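Local coordinates for protein putative fructose-aminoacid-6-phosphate deglycase (Bacillus subtilis, PDB 3EUA) that catalyses the conversion of a range of fructosamine 6-phosphates to glucose 6-phosphate and a free amino acid, at residues 158-163 against 287-292; 196-201 against 245-250; 231-236 against 260-265. All blocks are in the same frame, centred on the assembly; numbering follows the deposited sequence.

Contact 1: 158-163 against 287-292; sequences FEQAIE and DDSVKG
Two helix starts meet here: Gln160 and Ala161, in the first turn of the long helix 158-190, pack against Asp287, Ser289 and Val290 at the beginning of helix 288-313. The short axes come within 8.9 Å at a crossing angle of -60°. Val290 reaches across with both methyls. Its CG2 sits 3.5 Å from the carbonyl oxygen Gln160 O, while CG1, anti to the carbonyl carbon (chi1 -62°), lies 4.3 Å from Ala161 CB. Nearer the surface, Gln160 and Asp287 run side by side and point the same way, with CB to CB at 3.9 Å, and Ser289 OG also comes up to Gln160 CB. Asp287 is the N-cap of helix 288-313: its OD2 takes the backbone N-H of Ser289 at 3.1 Å, the donor standing 43° out of the carboxylate plane. No direct hydrogen bond joins the two segments. Instead one water bridges them, donating to Gln160 O at 2.8 Å and accepting from Asp287 N at 2.9 Å, so the backbone of the capping residue is tied to the neighbouring helix. Ala161 also touches Phe146 of helix 137-153, and Lys157 touches Ser289.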
ATOM      1  N   PHE A 158     -11.728 -21.776  10.972  1.00 25.65           N
ATOM      2  CA  PHE A 158     -10.630 -22.688  10.706  1.00 25.48           C
ATOM      3  C   PHE A 158     -10.996 -23.942   9.884  1.00 25.57           C
ATOM      4  O   PHE A 158     -10.347 -24.241   8.899  1.00 24.87           O
ATOM      5  CB  PHE A 158      -9.987 -23.126  12.017  1.00 25.75           C
ATOM      6  CG  PHE A 158      -8.822 -24.061  11.826  1.00 25.35           C
ATOM      7  CD1 PHE A 158      -7.583 -23.560  11.448  1.00 26.67           C
ATOM      8  CD2 PHE A 158      -8.954 -25.425  12.038  1.00 27.79           C
ATOM      9  CE1 PHE A 158      -6.492 -24.407  11.287  1.00 27.39           C
ATOM     10  CE2 PHE A 158      -7.875 -26.282  11.872  1.00 27.19           C
ATOM     11  CZ  PHE A 158      -6.647 -25.773  11.494  1.00 26.53           C
ATOM     12  N   GLU A 159     -12.024 -24.666  10.303  1.00 25.40           N
ATOM     13  CA  GLU A 159     -12.439 -25.885   9.609  1.00 26.01           C
ATOM     14  C   GLU A 159     -12.830 -25.651   8.147  1.00 24.98           C
ATOM     15  O   GLU A 159     -12.461 -26.407   7.235  1.00 24.37           O
ATOM     16  CB  GLU A 159     -13.630 -26.517  10.333  1.00 26.06           C
ATOM     17  CG  GLU A 159     -14.090 -27.818   9.663  1.00 28.47           C
ATOM     18  CD  GLU A 159     -15.250 -28.503  10.346  1.00 28.89           C
ATOM     19  OE1 GLU A 159     -15.511 -28.279  11.551  1.00 31.70           O
ATOM     20  OE2 GLU A 159     -15.895 -29.302   9.642  1.00 35.07           O
ATOM     21  N   GLN A 160     -13.592 -24.596   7.937  1.00 24.67           N
ATOM     22  CA  GLN A 160     -14.072 -24.274   6.603  1.00 24.74           C
ATOM     23  C   GLN A 160     -12.923 -23.706   5.735  1.00 23.34           C
ATOM     24  O   GLN A 160     -12.922 -23.881   4.523  1.00 22.73           O
ATOM     25  CB  GLN A 160     -15.297 -23.361   6.687  1.00 25.05           C
ATOM     26  CG  GLN A 160     -16.497 -24.017   7.439  1.00 28.21           C
ATOM     27  CD  GLN A 160     -16.332 -24.135   8.987  1.00 32.34           C
ATOM     28  OE1 GLN A 160     -15.606 -23.360   9.622  1.00 32.05           O
ATOM     29  NE2 GLN A 160     -17.055 -25.103   9.596  1.00 36.85           N
ATOM     30  N   ALA A 161     -11.944 -23.061   6.361  1.00 22.29           N
ATOM     31  CA  ALA A 161     -10.785 -22.542   5.634  1.00 21.89           C
ATOM     32  C   ALA A 161      -9.937 -23.700   5.144  1.00 21.75           C
ATOM     33  O   ALA A 161      -9.560 -23.745   3.964  1.00 21.48           O
ATOM     34  CB  ALA A 161      -9.962 -21.619   6.511  1.00 20.89           C
ATOM     35  N   ILE A 162      -9.638 -24.630   6.048  1.00 21.72           N
ATOM     36  CA  ILE A 162      -8.830 -25.812   5.718  1.00 22.45           C
ATOM     37  C   ILE A 162      -9.543 -26.708   4.710  1.00 22.53           C
ATOM     38  O   ILE A 162      -8.920 -27.150   3.740  1.00 22.31           O
ATOM     39  CB  ILE A 162      -8.457 -26.667   6.939  1.00 22.44           C
ATOM     40  CG1 ILE A 162      -7.679 -25.881   7.961  1.00 23.87           C
ATOM     41  CG2 ILE A 162      -7.516 -27.793   6.550  1.00 23.38           C
ATOM     42  CD1 ILE A 162      -6.391 -25.274   7.387  1.00 26.12           C
ATOM     43  N   GLU A 163     -10.828 -26.958   4.906  1.00 22.95           N
ATOM     44  CA  GLU A 163     -11.580 -27.765   3.928  1.00 23.34           C
ATOM     45  C   GLU A 163     -11.598 -27.041   2.582  1.00 23.00           C
ATOM     46  O   GLU A 163     -11.462 -27.662   1.518  1.00 23.00           O
ATOM     47  CB  GLU A 163     -13.033 -28.045   4.366  1.00 23.76           C
ATOM     48  CG  GLU A 163     -13.220 -28.986   5.567  1.00 24.23           C
ATOM     49  N   ASP A 287     -17.149 -23.195   1.353  1.00 26.99           N
ATOM     50  CA  ASP A 287     -18.120 -22.566   2.244  1.00 27.04           C
ATOM     51  C   ASP A 287     -18.182 -21.045   2.005  1.00 26.69           C
ATOM     52  O   ASP A 287     -17.160 -20.393   1.784  1.00 25.88           O
ATOM     53  CB  ASP A 287     -17.744 -22.852   3.699  1.00 26.97           C
ATOM     54  CG  ASP A 287     -18.878 -22.557   4.676  1.00 29.05           C
ATOM     55  OD1 ASP A 287     -19.774 -23.406   4.789  1.00 31.33           O
ATOM     56  OD2 ASP A 287     -18.847 -21.538   5.393  1.00 30.46           O
ATOM     57  N   ASP A 288     -19.396 -20.489   2.044  1.00 26.79           N
ATOM     58  CA  ASP A 288     -19.607 -19.053   1.871  1.00 27.01           C
ATOM     59  C   ASP A 288     -18.780 -18.200   2.847  1.00 26.59           C
ATOM     60  O   ASP A 288     -18.376 -17.078   2.508  1.00 26.37           O
ATOM     61  CB  ASP A 288     -21.103 -18.695   2.063  1.00 27.79           C
ATOM     62  CG  ASP A 288     -22.014 -19.178   0.916  1.00 30.60           C
ATOM     63  OD1 ASP A 288     -21.501 -19.661  -0.113  1.00 34.92           O
ATOM     64  OD2 ASP A 288     -23.278 -19.068   1.033  1.00 34.77           O
ATOM     65  N   SER A 289     -18.541 -18.714   4.050  1.00 25.47           N
ATOM     66  CA  SER A 289     -17.775 -17.980   5.056  1.00 24.72           C
ATOM     67  C   SER A 289     -16.327 -17.680   4.648  1.00 24.34           C
ATOM     68  O   SER A 289     -15.712 -16.760   5.167  1.00 24.90           O
ATOM     69  CB  SER A 289     -17.785 -18.774   6.369  1.00 24.87           C
ATOM     70  OG  SER A 289     -17.181 -20.049   6.239  1.00 23.33           O
ATOM     71  N   VAL A 290     -15.790 -18.440   3.699  1.00 23.53           N
ATOM     72  CA  VAL A 290     -14.405 -18.277   3.271  1.00 22.81           C
ATOM     73  C   VAL A 290     -14.197 -18.104   1.749  1.00 22.60           C
ATOM     74  O   VAL A 290     -13.043 -17.948   1.340  1.00 22.34           O
ATOM     75  CB  VAL A 290     -13.539 -19.476   3.799  1.00 22.74           C
ATOM     76  CG1 VAL A 290     -13.538 -19.513   5.318  1.00 22.64           C
ATOM     77  CG2 VAL A 290     -14.034 -20.816   3.266  1.00 22.16           C
ATOM     78  N   LYS A 291     -15.257 -18.108   0.912  1.00 22.34           N
ATOM     79  CA  LYS A 291     -15.095 -17.914  -0.554  1.00 22.43           C
ATOM     80  C   LYS A 291     -14.313 -16.633  -0.900  1.00 21.54           C
ATOM     81  O   LYS A 291     -13.430 -16.598  -1.783  1.00 20.14           O
ATOM     82  CB  LYS A 291     -16.432 -17.781  -1.304  1.00 22.61           C
ATOM     83  CG  LYS A 291     -17.376 -18.939  -1.352  1.00 24.82           C
ATOM     84  CD  LYS A 291     -18.382 -18.652  -2.484  1.00 24.85           C
ATOM     85  CE  LYS A 291     -19.704 -19.442  -2.382  1.00 29.79           C
ATOM     86  NZ  LYS A 291     -19.583 -20.899  -2.293  1.00 32.83           N
ATOM     87  N   GLY A 292     -14.613 -15.565  -0.165  1.00 20.62           N
ATOM     88  CA  GLY A 292     -13.968 -14.278  -0.423  1.00 19.69           C
ATOM     89  C   GLY A 292     -12.498 -14.290  -0.080  1.00 19.45           C
ATOM     90  O   GLY A 292     -11.687 -13.591  -0.731  1.00 18.76           O
TER
HETATM   91  O   HOH W   1     -14.954 -24.471   2.758  1.00 26.65           O

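Contact 2: 196-201 against 245-250; sequences IYTMAS and PFIILL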
ATOM      1  N   ILE A 196       1.002  -2.359 -19.155  1.00 18.06           N
ATOM      2  CA  ILE A 196      -0.240  -3.065 -18.873  1.00 17.69           C
ATOM      3  C   ILE A 196      -0.555  -2.841 -17.411  1.00 18.02           C
ATOM      4  O   ILE A 196       0.240  -3.214 -16.536  1.00 18.13           O
ATOM      5  CB  ILE A 196      -0.166  -4.579 -19.111  1.00 17.15           C
ATOM      6  CG1 ILE A 196       0.235  -4.914 -20.556  1.00 17.55           C
ATOM      7  CG2 ILE A 196      -1.541  -5.221 -18.725  1.00 15.65           C
ATOM      8  CD1 ILE A 196       0.586  -6.427 -20.802  1.00 18.66           C
ATOM      9  N   TYR A 197      -1.683  -2.194 -17.147  1.00 17.66           N
ATOM     10  CA  TYR A 197      -2.127  -1.948 -15.773  1.00 17.60           C
ATOM     11  C   TYR A 197      -2.856  -3.142 -15.219  1.00 17.34           C
ATOM     12  O   TYR A 197      -3.376  -3.968 -15.965  1.00 17.32           O
ATOM     13  CB  TYR A 197      -3.081  -0.747 -15.741  1.00 17.40           C
ATOM     14  CG  TYR A 197      -2.421   0.585 -15.923  1.00 18.26           C
ATOM     15  CD1 TYR A 197      -1.959   1.282 -14.819  1.00 18.37           C
ATOM     16  CD2 TYR A 197      -2.245   1.157 -17.176  1.00 17.67           C
ATOM     17  CE1 TYR A 197      -1.331   2.526 -14.949  1.00 18.27           C
ATOM     18  CE2 TYR A 197      -1.623   2.408 -17.319  1.00 17.54           C
ATOM     19  CZ  TYR A 197      -1.178   3.090 -16.196  1.00 18.99           C
ATOM     20  OH  TYR A 197      -0.556   4.324 -16.297  1.00 18.07           O
ATOM     21  N   THR A 198      -2.852  -3.273 -13.893  1.00 17.34           N
ATOM     22  CA  THR A 198      -3.646  -4.267 -13.228  1.00 17.23           C
ATOM     23  C   THR A 198      -4.523  -3.473 -12.258  1.00 17.32           C
ATOM     24  O   THR A 198      -4.236  -2.283 -11.943  1.00 17.94           O
ATOM     25  CB  THR A 198      -2.839  -5.332 -12.462  1.00 17.83           C
ATOM     26  OG1 THR A 198      -2.103  -4.715 -11.390  1.00 16.81           O
ATOM     27  CG2 THR A 198      -1.913  -6.114 -13.410  1.00 16.06           C
HETATM   28  N   MSE A 199      -5.608  -4.088 -11.826  1.00 17.87           N
HETATM   29  CA  MSE A 199      -6.533  -3.445 -10.897  1.00 18.38           C
HETATM   30  C   MSE A 199      -7.385  -4.436 -10.103  1.00 17.59           C
HETATM   31  O   MSE A 199      -7.868  -5.398 -10.631  1.00 18.26           O
HETATM   32  CB  MSE A 199      -7.412  -2.463 -11.665  1.00 19.46           C
HETATM   33  CG  MSE A 199      -8.460  -1.813 -10.848  1.00 19.19           C
HETATM   34 SE   MSE A 199      -9.116  -0.140 -11.571  0.75 19.97          SE
HETATM   35  CE  MSE A 199     -10.521  -0.411 -10.633  1.00 18.86           C
ATOM     36  N   ALA A 200      -7.538  -4.179  -8.815  1.00 17.67           N
ATOM     37  CA  ALA A 200      -8.333  -5.018  -7.906  1.00 17.34           C
ATOM     38  C   ALA A 200      -8.466  -4.283  -6.558  1.00 17.84           C
ATOM     39  O   ALA A 200      -7.913  -3.181  -6.394  1.00 17.50           O
ATOM     40  CB  ALA A 200      -7.704  -6.390  -7.715  1.00 17.47           C
ATOM     41  N   SER A 201      -9.237  -4.859  -5.635  1.00 18.15           N
ATOM     42  CA  SER A 201      -9.437  -4.296  -4.294  1.00 19.09           C
ATOM     43  C   SER A 201      -9.493  -5.397  -3.241  1.00 18.91           C
ATOM     44  O   SER A 201      -9.323  -6.585  -3.537  1.00 17.92           O
ATOM     45  CB  SER A 201     -10.721  -3.450  -4.240  1.00 19.83           C
ATOM     46  OG  SER A 201     -11.869  -4.251  -4.453  1.00 21.15           O
ATOM     47  N   PRO A 245      -3.991  -0.959 -22.060  1.00 19.86           N
ATOM     48  CA  PRO A 245      -4.381  -2.243 -21.506  1.00 19.20           C
ATOM     49  C   PRO A 245      -4.536  -2.294 -19.967  1.00 18.96           C
ATOM     50  O   PRO A 245      -3.662  -1.834 -19.207  1.00 18.62           O
ATOM     51  CB  PRO A 245      -3.229  -3.165 -21.907  1.00 19.59           C
ATOM     52  CG  PRO A 245      -2.487  -2.463 -22.968  1.00 19.30           C
ATOM     53  CD  PRO A 245      -2.621  -1.032 -22.592  1.00 20.22           C
ATOM     54  N   PHE A 246      -5.649  -2.873 -19.537  1.00 19.04           N
ATOM     55  CA  PHE A 246      -5.974  -3.084 -18.123  1.00 19.01           C
ATOM     56  C   PHE A 246      -6.368  -4.517 -17.854  1.00 19.02           C
ATOM     57  O   PHE A 246      -7.209  -5.056 -18.566  1.00 18.91           O
ATOM     58  CB  PHE A 246      -7.172  -2.210 -17.684  1.00 19.96           C
ATOM     59  CG  PHE A 246      -6.778  -0.864 -17.075  1.00 20.45           C
ATOM     60  CD1 PHE A 246      -6.462   0.225 -17.874  1.00 20.82           C
ATOM     61  CD2 PHE A 246      -6.733  -0.708 -15.704  1.00 20.13           C
ATOM     62  CE1 PHE A 246      -6.114   1.457 -17.305  1.00 21.59           C
ATOM     63  CE2 PHE A 246      -6.368   0.518 -15.139  1.00 20.82           C
ATOM     64  CZ  PHE A 246      -6.061   1.588 -15.942  1.00 21.15           C
ATOM     65  N   ILE A 247      -5.750  -5.129 -16.845  1.00 18.69           N
ATOM     66  CA  ILE A 247      -6.116  -6.441 -16.365  1.00 18.60           C
ATOM     67  C   ILE A 247      -6.922  -6.120 -15.117  1.00 18.61           C
ATOM     68  O   ILE A 247      -6.399  -5.488 -14.188  1.00 19.07           O
ATOM     69  CB  ILE A 247      -4.939  -7.326 -15.935  1.00 18.63           C
ATOM     70  CG1 ILE A 247      -4.071  -7.745 -17.122  1.00 17.85           C
ATOM     71  CG2 ILE A 247      -5.458  -8.585 -15.180  1.00 20.01           C
ATOM     72  CD1 ILE A 247      -2.764  -8.371 -16.650  1.00 20.69           C
ATOM     73  N   ILE A 248      -8.167  -6.560 -15.089  1.00 18.72           N
ATOM     74  CA  ILE A 248      -9.083  -6.273 -13.998  1.00 18.99           C
ATOM     75  C   ILE A 248      -9.553  -7.530 -13.302  1.00 18.84           C
ATOM     76  O   ILE A 248     -10.038  -8.469 -13.931  1.00 17.98           O
ATOM     77  CB  ILE A 248     -10.284  -5.522 -14.563  1.00 19.27           C
ATOM     78  CG1 ILE A 248      -9.799  -4.163 -15.076  1.00 19.04           C
ATOM     79  CG2 ILE A 248     -11.418  -5.428 -13.508  1.00 20.51           C
ATOM     80  CD1 ILE A 248     -10.878  -3.252 -15.680  1.00 19.49           C
ATOM     81  N   LEU A 249      -9.379  -7.554 -11.982  1.00 19.08           N
ATOM     82  CA  LEU A 249      -9.753  -8.718 -11.199  1.00 19.76           C
ATOM     83  C   LEU A 249     -10.983  -8.462 -10.358  1.00 19.90           C
ATOM     84  O   LEU A 249     -11.088  -7.441  -9.708  1.00 21.39           O
ATOM     85  CB  LEU A 249      -8.635  -9.119 -10.242  1.00 19.54           C
ATOM     86  CG  LEU A 249      -7.267  -9.327 -10.872  1.00 20.37           C
ATOM     87  CD1 LEU A 249      -6.255  -9.618  -9.747  1.00 18.78           C
ATOM     88  CD2 LEU A 249      -7.280 -10.386 -11.977  1.00 20.12           C
ATOM     89  N   LEU A 250     -11.917  -9.388 -10.391  1.00 20.27           N
ATOM     90  CA  LEU A 250     -13.113  -9.276  -9.586  1.00 20.47           C
ATOM     91  C   LEU A 250     -13.127 -10.495  -8.694  1.00 20.40           C
ATOM     92  O   LEU A 250     -13.114 -11.630  -9.176  1.00 20.67           O
ATOM     93  CB  LEU A 250     -14.384  -9.164 -10.422  1.00 21.39           C
ATOM     94  CG  LEU A 250     -14.488  -7.908 -11.285  1.00 21.83           C
ATOM     95  CD1 LEU A 250     -13.922  -8.208 -12.701  1.00 22.33           C
ATOM     96  CD2 LEU A 250     -15.925  -7.485 -11.314  1.00 23.08           C
TER
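This is a buried parallel strand pair, 197-200 beside 246-250, at the centre of the four-stranded sheet of the second SIS domain. Tyr197 pairs with Phe246, Thr198 with Ile247 and Met199 with Ile248. Tyr197 N gives its hydrogen to Pro245 O at 2.9 Å, Ile247 N to Tyr197 O at 2.8 Å and Leu249 N to Met199 O at 3.0 Å; the bond from Met199 N to Ile247 O is weak, bent to 123° at the hydrogen. On one face, Tyr197 CB stands over the centre of the Phe246 ring, 3.6 Å from its centroid; with Tyr197 CG, anti to the carbonyl carbon (chi1 -74°), beside Phe246 CZ, the two rings form an offset stack with planes 12° apart. Met199 CB comes to the edge of the Phe246 ring. In this parallel alpha/beta sheet the other face carries Thr198 and Ile247, side by side, with Thr198 CG2 4.0 Å from Ile247 CD1; Tyr211 of helix 205-220 packs on both. Ile196 CG2 adds to this layer, 3.9 Å from Ile247 CG1. Thr198 OG1 bonds to Ser212 OG, and Tyr197 OH to His223 ND1 of the second subunit, so this one side chain reaches the interface.

Contact 3: 231-236 against 260-265; sequences EYFHGP and ERALTF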
ATOM      1  N   GLU A 231      -9.435   3.654  -5.314  1.00 21.03           N
ATOM      2  CA  GLU A 231      -8.558   4.787  -5.653  1.00 21.00           C
ATOM      3  C   GLU A 231      -8.659   5.264  -7.121  1.00 20.51           C
ATOM      4  O   GLU A 231      -8.466   6.455  -7.404  1.00 20.15           O
ATOM      5  CB  GLU A 231      -7.108   4.395  -5.330  1.00 21.31           C
ATOM      6  CG  GLU A 231      -6.751   4.274  -3.809  1.00 23.41           C
ATOM      7  CD  GLU A 231      -6.776   5.618  -3.097  1.00 25.81           C
ATOM      8  OE1 GLU A 231      -5.687   6.229  -3.005  1.00 25.77           O
ATOM      9  OE2 GLU A 231      -7.874   6.112  -2.730  1.00 23.62           O
ATOM     10  N   TYR A 232      -8.908   4.307  -8.022  1.00 19.84           N
ATOM     11  CA  TYR A 232      -9.089   4.507  -9.467  1.00 19.13           C
ATOM     12  C   TYR A 232      -9.895   5.737  -9.821  1.00 18.40           C
ATOM     13  O   TYR A 232      -9.483   6.534 -10.653  1.00 18.89           O
ATOM     14  CB  TYR A 232      -9.839   3.287 -10.012  1.00 18.15           C
ATOM     15  CG  TYR A 232     -10.056   3.186 -11.528  1.00 18.26           C
ATOM     16  CD1 TYR A 232      -8.966   3.149 -12.406  1.00 19.18           C
ATOM     17  CD2 TYR A 232     -11.327   3.008 -12.069  1.00 17.48           C
ATOM     18  CE1 TYR A 232      -9.121   2.990 -13.766  1.00 17.41           C
ATOM     19  CE2 TYR A 232     -11.489   2.821 -13.448  1.00 19.09           C
ATOM     20  CZ  TYR A 232     -10.375   2.815 -14.284  1.00 17.61           C
ATOM     21  OH  TYR A 232     -10.514   2.643 -15.654  1.00 20.06           O
ATOM     22  N   PHE A 233     -11.023   5.921  -9.140  1.00 18.34           N
ATOM     23  CA  PHE A 233     -11.942   7.021  -9.430  1.00 18.57           C
ATOM     24  C   PHE A 233     -11.538   8.366  -8.820  1.00 19.22           C
ATOM     25  O   PHE A 233     -12.283   9.363  -8.933  1.00 19.05           O
ATOM     26  CB  PHE A 233     -13.380   6.637  -9.021  1.00 18.18           C
ATOM     27  CG  PHE A 233     -13.972   5.565  -9.865  1.00 17.69           C
ATOM     28  CD1 PHE A 233     -14.315   5.832 -11.173  1.00 17.42           C
ATOM     29  CD2 PHE A 233     -14.185   4.284  -9.367  1.00 17.30           C
ATOM     30  CE1 PHE A 233     -14.839   4.856 -11.976  1.00 18.38           C
ATOM     31  CE2 PHE A 233     -14.706   3.296 -10.156  1.00 18.63           C
ATOM     32  CZ  PHE A 233     -15.059   3.585 -11.475  1.00 19.05           C
ATOM     33  N   HIS A 234     -10.317   8.417  -8.271  1.00 19.92           N
ATOM     34  CA  HIS A 234      -9.802   9.627  -7.650  1.00 20.41           C
ATOM     35  C   HIS A 234      -8.482  10.046  -8.247  1.00 20.78           C
ATOM     36  O   HIS A 234      -7.666  10.709  -7.594  1.00 21.19           O
ATOM     37  CB  HIS A 234      -9.790   9.420  -6.147  1.00 20.28           C
ATOM     38  CG  HIS A 234     -11.155   9.113  -5.648  1.00 21.16           C
ATOM     39  ND1 HIS A 234     -12.135  10.082  -5.533  1.00 22.41           N
ATOM     40  CD2 HIS A 234     -11.750   7.935  -5.368  1.00 20.85           C
ATOM     41  CE1 HIS A 234     -13.264   9.509  -5.150  1.00 22.50           C
ATOM     42  NE2 HIS A 234     -13.056   8.209  -5.044  1.00 21.86           N
ATOM     43  N   GLY A 235      -8.311   9.685  -9.522  1.00 20.25           N
ATOM     44  CA  GLY A 235      -7.179  10.117 -10.278  1.00 20.55           C
ATOM     45  C   GLY A 235      -6.758   9.227 -11.420  1.00 19.81           C
ATOM     46  O   GLY A 235      -6.739   9.671 -12.562  1.00 20.37           O
ATOM     47  N   PRO A 236      -6.338   7.997 -11.105  1.00 19.56           N
ATOM     48  CA  PRO A 236      -5.820   7.052 -12.132  1.00 18.90           C
ATOM     49  C   PRO A 236      -6.709   6.810 -13.353  1.00 18.55           C
ATOM     50  O   PRO A 236      -6.180   6.621 -14.458  1.00 18.12           O
ATOM     51  CB  PRO A 236      -5.606   5.758 -11.351  1.00 18.19           C
ATOM     52  CG  PRO A 236      -5.303   6.219  -9.968  1.00 20.18           C
ATOM     53  CD  PRO A 236      -6.196   7.443  -9.745  1.00 19.31           C
ATOM     54  N   GLU A 260     -16.485  -4.047  -9.423  1.00 20.00           N
ATOM     55  CA  GLU A 260     -17.600  -3.941 -10.363  1.00 20.47           C
ATOM     56  C   GLU A 260     -17.756  -2.521 -10.912  1.00 19.71           C
ATOM     57  O   GLU A 260     -17.972  -2.331 -12.096  1.00 19.42           O
ATOM     58  CB  GLU A 260     -18.902  -4.366  -9.663  1.00 20.73           C
ATOM     59  CG  GLU A 260     -18.923  -5.855  -9.253  1.00 21.61           C
ATOM     60  CD  GLU A 260     -20.194  -6.294  -8.493  1.00 23.82           C
ATOM     61  OE1 GLU A 260     -20.807  -5.506  -7.738  1.00 28.60           O
ATOM     62  OE2 GLU A 260     -20.543  -7.469  -8.626  1.00 27.00           O
ATOM     63  N   ARG A 261     -17.621  -1.522 -10.042  1.00 19.15           N
ATOM     64  CA  ARG A 261     -17.762  -0.136 -10.461  1.00 18.51           C
ATOM     65  C   ARG A 261     -16.632   0.234 -11.427  1.00 18.35           C
ATOM     66  O   ARG A 261     -16.873   0.871 -12.464  1.00 18.15           O
ATOM     67  CB  ARG A 261     -17.790   0.788  -9.235  1.00 18.38           C
ATOM     68  CG  ARG A 261     -18.020   2.228  -9.530  1.00 18.99           C
ATOM     69  CD  ARG A 261     -17.701   3.057  -8.340  1.00 20.43           C
ATOM     70  NE  ARG A 261     -17.919   4.480  -8.610  1.00 20.68           N
ATOM     71  CZ  ARG A 261     -17.492   5.456  -7.811  1.00 22.05           C
ATOM     72  NH1 ARG A 261     -16.834   5.183  -6.691  1.00 22.23           N
ATOM     73  NH2 ARG A 261     -17.699   6.723  -8.137  1.00 21.85           N
ATOM     74  N   ALA A 262     -15.420  -0.181 -11.089  1.00 18.14           N
ATOM     75  CA  ALA A 262     -14.213   0.062 -11.903  1.00 18.06           C
ATOM     76  C   ALA A 262     -14.338  -0.579 -13.287  1.00 17.93           C
ATOM     77  O   ALA A 262     -14.018   0.039 -14.301  1.00 18.42           O
ATOM     78  CB  ALA A 262     -13.003  -0.464 -11.157  1.00 17.27           C
ATOM     79  N   LEU A 263     -14.816  -1.815 -13.324  1.00 18.59           N
ATOM     80  CA  LEU A 263     -15.003  -2.534 -14.580  1.00 18.49           C
ATOM     81  C   LEU A 263     -16.023  -1.828 -15.446  1.00 18.55           C
ATOM     82  O   LEU A 263     -15.806  -1.649 -16.654  1.00 18.41           O
ATOM     83  CB  LEU A 263     -15.477  -3.971 -14.325  1.00 18.86           C
ATOM     84  CG  LEU A 263     -15.756  -4.818 -15.580  1.00 19.81           C
ATOM     85  CD1 LEU A 263     -14.538  -4.873 -16.534  1.00 17.39           C
ATOM     86  CD2 LEU A 263     -16.244  -6.234 -15.186  1.00 18.79           C
ATOM     87  N   THR A 264     -17.144  -1.450 -14.843  1.00 18.67           N
ATOM     88  CA  THR A 264     -18.203  -0.763 -15.575  1.00 18.86           C
ATOM     89  C   THR A 264     -17.650   0.462 -16.318  1.00 19.04           C
ATOM     90  O   THR A 264     -17.897   0.635 -17.511  1.00 18.30           O
ATOM     91  CB  THR A 264     -19.384  -0.344 -14.630  1.00 19.10           C
ATOM     92  OG1 THR A 264     -19.984  -1.518 -14.073  1.00 19.13           O
ATOM     93  CG2 THR A 264     -20.438   0.422 -15.375  1.00 18.93           C
ATOM     94  N   PHE A 265     -16.910   1.306 -15.598  1.00 19.02           N
ATOM     95  CA  PHE A 265     -16.345   2.488 -16.198  1.00 19.15           C
ATOM     96  C   PHE A 265     -15.369   2.131 -17.310  1.00 19.59           C
ATOM     97  O   PHE A 265     -15.468   2.666 -18.409  1.00 19.50           O
ATOM     98  CB  PHE A 265     -15.623   3.317 -15.132  1.00 19.59           C
ATOM     99  CG  PHE A 265     -14.982   4.542 -15.666  1.00 18.33           C
ATOM    100  CD1 PHE A 265     -15.723   5.696 -15.837  1.00 19.15           C
ATOM    101  CD2 PHE A 265     -13.619   4.562 -15.969  1.00 20.47           C
ATOM    102  CE1 PHE A 265     -15.149   6.830 -16.314  1.00 19.44           C
ATOM    103  CE2 PHE A 265     -13.019   5.705 -16.470  1.00 19.79           C
ATOM    104  CZ  PHE A 265     -13.782   6.837 -16.632  1.00 19.64           C
TER
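The Phe233 ring is sandwiched: Arg261 NE lies over one face, offset toward the rim, and Tyr232 CD2 sits above the centre of the opposite face. At its edge, near the ring plane, come the backbone atoms Arg261 C and Ala262 N together with Phe265 CB. The guanidinium of Arg261 lies flat on the ring, planes 20° apart, and makes a cation-pi contact with Arg261 CZ 4.2 Å from the centroid of Phe233. Arg261 CG is anti to its backbone N (chi1 -176°) and the chain stays extended to NE, which draws the aliphatic part across the ring, with Arg261 CD 3.5 Å from Phe233 CE2. The rim of Phe233 points to the face of Phe265 in an offset edge-to-face pair, planes at 81°, and Phe233 CE1 is 3.6 Å from Phe265 CB. Tyr232 packs against the same helix as Phe233, its CD2 4.0 Å from Ala262 CB and its OH 3.7 Å from Phe265 CD2, at the edge of that ring; the hydroxyl is hydrogen-bonded to Ser266 OG. An alanine at Phe233 would probably leave the Arg261 guanidinium without its flat support and open a gap between it and Tyr232. Arg261 also makes salt bridges through NE to Tyr329 OXT and through NH1 to Glu89 OE2, both of the second subunit, and His234 NE2 bonds to the same Glu89 oxygen. An aromatic cluster thus joins the loop after strand 226-228 to helix 256-269 of the second SIS domain, at its interface with the partner subunit.

In the fold
Contacts 2 and 3 are neighbours in the second SIS domain, their centres about 10 Å apart; contact 1 lies about 26 and 29 Å away, centre to centre. Along the chain, 158-163 and 287-292 enclose both of the others, whose segments alternate: strand, loop, strand, helix. Strand 246-250 is followed in the chain by helix 256-269, and the two contacts meet where Met199 and Phe246 on the sheet touch Tyr232 of the loop, and Leu250 touches Leu263 of the helix. Both also touch the second subunit, contact 3 through more of its residues, whereas no other chain of the assembly touches contact 1. Contact 1 instead brings together the helices that precede and follow this sheet.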